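Local coordinates for protein receptor-type adenylate cyclase GRESAG 4.1 (Trypanosoma brucei, PDB 1FX2) that converts ATP to 3',5'-cyclic AMP and diphosphate through its cytoplasmic class III cyclase catalytic domain, the part in this crystal, at residues A[97-102]-A[131-136]. Residues are numbered along the deposited sequence; the frame is centred on the assembly and turned at random. Where two conformers were deposited one is given.
Sequences DSYREF and GLRVRV. With SO4 (sulfate ion), chain B.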
loop_
_atom_site.group_PDB
_atom_site.type_symbol
_atom_site.label_atom_id
_atom_site.label_comp_id
_atom_site.label_asym_id
_atom_site.label_seq_id
_atom_site.Cartn_x
_atom_site.Cartn_y
_atom_site.Cartn_z
ATOM N N ASP A 97 -24.794 17.060 -13.021
ATOM C CA ASP A 97 -24.620 17.298 -14.473
ATOM C C ASP A 97 -23.282 17.898 -14.767
ATOM O O ASP A 97 -22.627 17.486 -15.730
ATOM C CB ASP A 97 -25.726 18.299 -14.951
ATOM C CG ASP A 97 -27.107 17.670 -15.007
ATOM O OD1 ASP A 97 -27.266 16.456 -14.866
ATOM O OD2 ASP A 97 -28.076 18.445 -15.129
ATOM N N SER A 98 -22.805 18.854 -13.941
ATOM C CA SER A 98 -21.471 19.430 -14.179
ATOM C C SER A 98 -20.351 18.374 -14.047
ATOM O O SER A 98 -19.507 18.298 -14.939
ATOM C CB SER A 98 -21.134 20.535 -13.172
ATOM O OG SER A 98 -21.955 21.693 -13.524
ATOM N N TYR A 99 -20.375 17.536 -13.022
ATOM C CA TYR A 99 -19.307 16.553 -12.922
ATOM C C TYR A 99 -19.311 15.621 -14.093
ATOM O O TYR A 99 -18.214 15.239 -14.517
ATOM C CB TYR A 99 -19.484 15.742 -11.632
ATOM C CG TYR A 99 -18.963 16.476 -10.363
ATOM C CD1 TYR A 99 -19.840 16.651 -9.255
ATOM C CD2 TYR A 99 -17.604 16.887 -10.244
ATOM C CE1 TYR A 99 -19.374 17.225 -8.085
ATOM C CE2 TYR A 99 -17.143 17.461 -9.061
ATOM C CZ TYR A 99 -18.056 17.599 -8.000
ATOM O OH TYR A 99 -17.619 18.139 -6.791
ATOM N N ARG A 100 -20.491 15.170 -14.523
ATOM C CA ARG A 100 -20.558 14.280 -15.674
ATOM C C ARG A 100 -20.012 14.946 -16.947
ATOM O O ARG A 100 -19.247 14.304 -17.645
ATOM C CB ARG A 100 -21.968 13.744 -15.825
ATOM C CG ARG A 100 -22.290 12.780 -14.700
ATOM C CD ARG A 100 -23.630 12.132 -14.861
ATOM N NE ARG A 100 -24.680 13.117 -14.545
ATOM C CZ ARG A 100 -25.865 12.846 -14.045
ATOM N NH1 ARG A 100 -26.252 11.580 -13.866
ATOM N NH2 ARG A 100 -26.657 13.862 -13.748
ATOM N N GLU A 101 -20.386 16.214 -17.173
ATOM C CA GLU A 101 -19.859 16.911 -18.364
ATOM C C GLU A 101 -18.359 17.016 -18.278
ATOM O O GLU A 101 -17.641 16.888 -19.297
ATOM C CB GLU A 101 -20.526 18.281 -18.469
ATOM C CG GLU A 101 -21.949 18.268 -18.881
ATOM C CD GLU A 101 -22.730 19.563 -18.530
ATOM O OE1 GLU A 101 -22.080 20.570 -18.126
ATOM O OE2 GLU A 101 -24.003 19.584 -18.651
ATOM N N PHE A 102 -17.828 17.339 -17.094
ATOM C CA PHE A 102 -16.380 17.435 -16.962
ATOM C C PHE A 102 -15.737 16.099 -17.359
ATOM O O PHE A 102 -14.690 16.074 -18.031
ATOM C CB PHE A 102 -15.880 17.771 -15.532
ATOM C CG PHE A 102 -16.433 19.029 -14.935
ATOM C CD1 PHE A 102 -16.654 19.116 -13.557
ATOM C CD2 PHE A 102 -16.676 20.149 -15.723
ATOM C CE1 PHE A 102 -17.104 20.271 -12.956
ATOM C CE2 PHE A 102 -17.150 21.380 -15.134
ATOM C CZ PHE A 102 -17.356 21.399 -13.745
ATOM N N GLY A 131 -24.555 14.867 -5.768
ATOM C CA GLY A 131 -24.103 16.093 -5.166
ATOM C C GLY A 131 -22.617 16.345 -5.153
ATOM O O GLY A 131 -21.894 15.889 -6.033
ATOM N N LEU A 132 -22.164 17.184 -4.201
ATOM C CA LEU A 132 -20.724 17.534 -4.149
ATOM C C LEU A 132 -19.866 16.286 -3.970
ATOM O O LEU A 132 -20.189 15.429 -3.126
ATOM C CB LEU A 132 -20.527 18.474 -2.918
ATOM C CG LEU A 132 -21.244 19.797 -3.020
ATOM C CD1 LEU A 132 -21.001 20.504 -1.658
ATOM C CD2 LEU A 132 -20.759 20.695 -4.198
ATOM N N ARG A 133 -18.781 16.185 -4.712
ATOM C CA ARG A 133 -17.891 15.007 -4.586
ATOM C C ARG A 133 -16.638 15.436 -3.806
ATOM O O ARG A 133 -15.886 16.353 -4.250
ATOM C CB ARG A 133 -17.505 14.522 -6.016
ATOM C CG ARG A 133 -18.668 13.968 -6.814
ATOM C CD ARG A 133 -18.203 13.582 -8.204
ATOM N NE ARG A 133 -19.388 13.096 -8.972
ATOM C CZ ARG A 133 -19.235 12.512 -10.159
ATOM N NH1 ARG A 133 -18.027 12.358 -10.688
ATOM N NH2 ARG A 133 -20.329 12.169 -10.848
ATOM N N VAL A 134 -16.462 14.855 -2.648
ATOM C CA VAL A 134 -15.410 15.324 -1.711
ATOM C C VAL A 134 -14.307 14.267 -1.755
ATOM O O VAL A 134 -14.558 13.057 -1.689
ATOM C CB VAL A 134 -16.022 15.296 -0.317
ATOM C CG1 VAL A 134 -14.951 15.687 0.740
ATOM C CG2 VAL A 134 -17.143 16.349 -0.235
ATOM N N ARG A 135 -13.077 14.785 -1.975
ATOM C CA ARG A 135 -11.877 13.914 -1.877
ATOM C C ARG A 135 -11.347 13.969 -0.476
ATOM O O ARG A 135 -11.445 14.998 0.209
ATOM C CB ARG A 135 -10.780 14.362 -2.879
ATOM C CG ARG A 135 -10.368 15.783 -2.737
ATOM C CD ARG A 135 -9.041 15.990 -3.613
ATOM N NE ARG A 135 -8.604 17.361 -3.535
ATOM C CZ ARG A 135 -9.006 18.270 -4.396
ATOM N NH1 ARG A 135 -9.843 17.928 -5.404
ATOM N NH2 ARG A 135 -8.581 19.542 -4.267
ATOM N N VAL A 136 -10.837 12.818 0.005
ATOM C CA VAL A 136 -10.365 12.734 1.395
ATOM C C VAL A 136 -9.044 11.982 1.450
ATOM O O VAL A 136 -8.884 10.937 0.740
ATOM C CB VAL A 136 -11.408 11.913 2.222
ATOM C CG1 VAL A 136 -11.021 11.842 3.713
ATOM C CG2 VAL A 136 -12.832 12.568 2.123
HETATM S S SO4 B . -9.427 20.663 -7.922
HETATM O O1 SO4 B . -9.850 21.556 -8.974
HETATM O O2 SO4 B . -9.182 21.347 -6.648
HETATM O O3 SO4 B . -10.385 19.598 -7.777
HETATM O O4 SO4 B . -8.152 20.046 -8.370
#
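Arg-133 reaches from segment 131-136 back along the ring of Tyr-99, which points at it from helix 94-109; the two side chains run past each other in opposite directions. At the base, Arg-133 CB lies 3.7 Å from Tyr-99 OH and about as far from CZ. CG comes next, 3.6 Å from Tyr-99 CE1, and CD then sits over the middle of the ring, 3.6 Å from its centroid and 11° off the normal, a CH-pi contact. The chain is extended from CG to NE, which keeps it close against one face for the length of the ring. NE passes above CD1 and CG. Beyond the ring, CZ meets Tyr-99 CB at 3.6 Å, with that carbon over the centre of the guanidinium, whose plane is only 13° from the ring's. At the tip, NH1 forms a salt bridge with Glu-103 on the same helix as Tyr-99, while NH2 is hydrogen-bonded to Tyr-125 OH and Thr-117 OG1.

The hydroxyl closes the other end: Arg-133 N donates to Tyr-99 OH at 3.1 Å, nearly straight at 165°, and the same oxygen is also hydrogen-bonded to Glu-21 O. At the ring edge, Tyr-99 CE1 lies 3.5 Å from Gly-131 O.

Helix 94-109 is thus joined to segment 131-136, whose residues 131-134 help line a pocket that holds dithiothreitol, probably from the crystallisation liquor. The peptide N-H of Arg-133 donates to the buried phenol oxygen, so the phenol proton is left for the carbonyl of Glu-21, while the arginine charge is met at the tip and its aliphatic part packs on the ring.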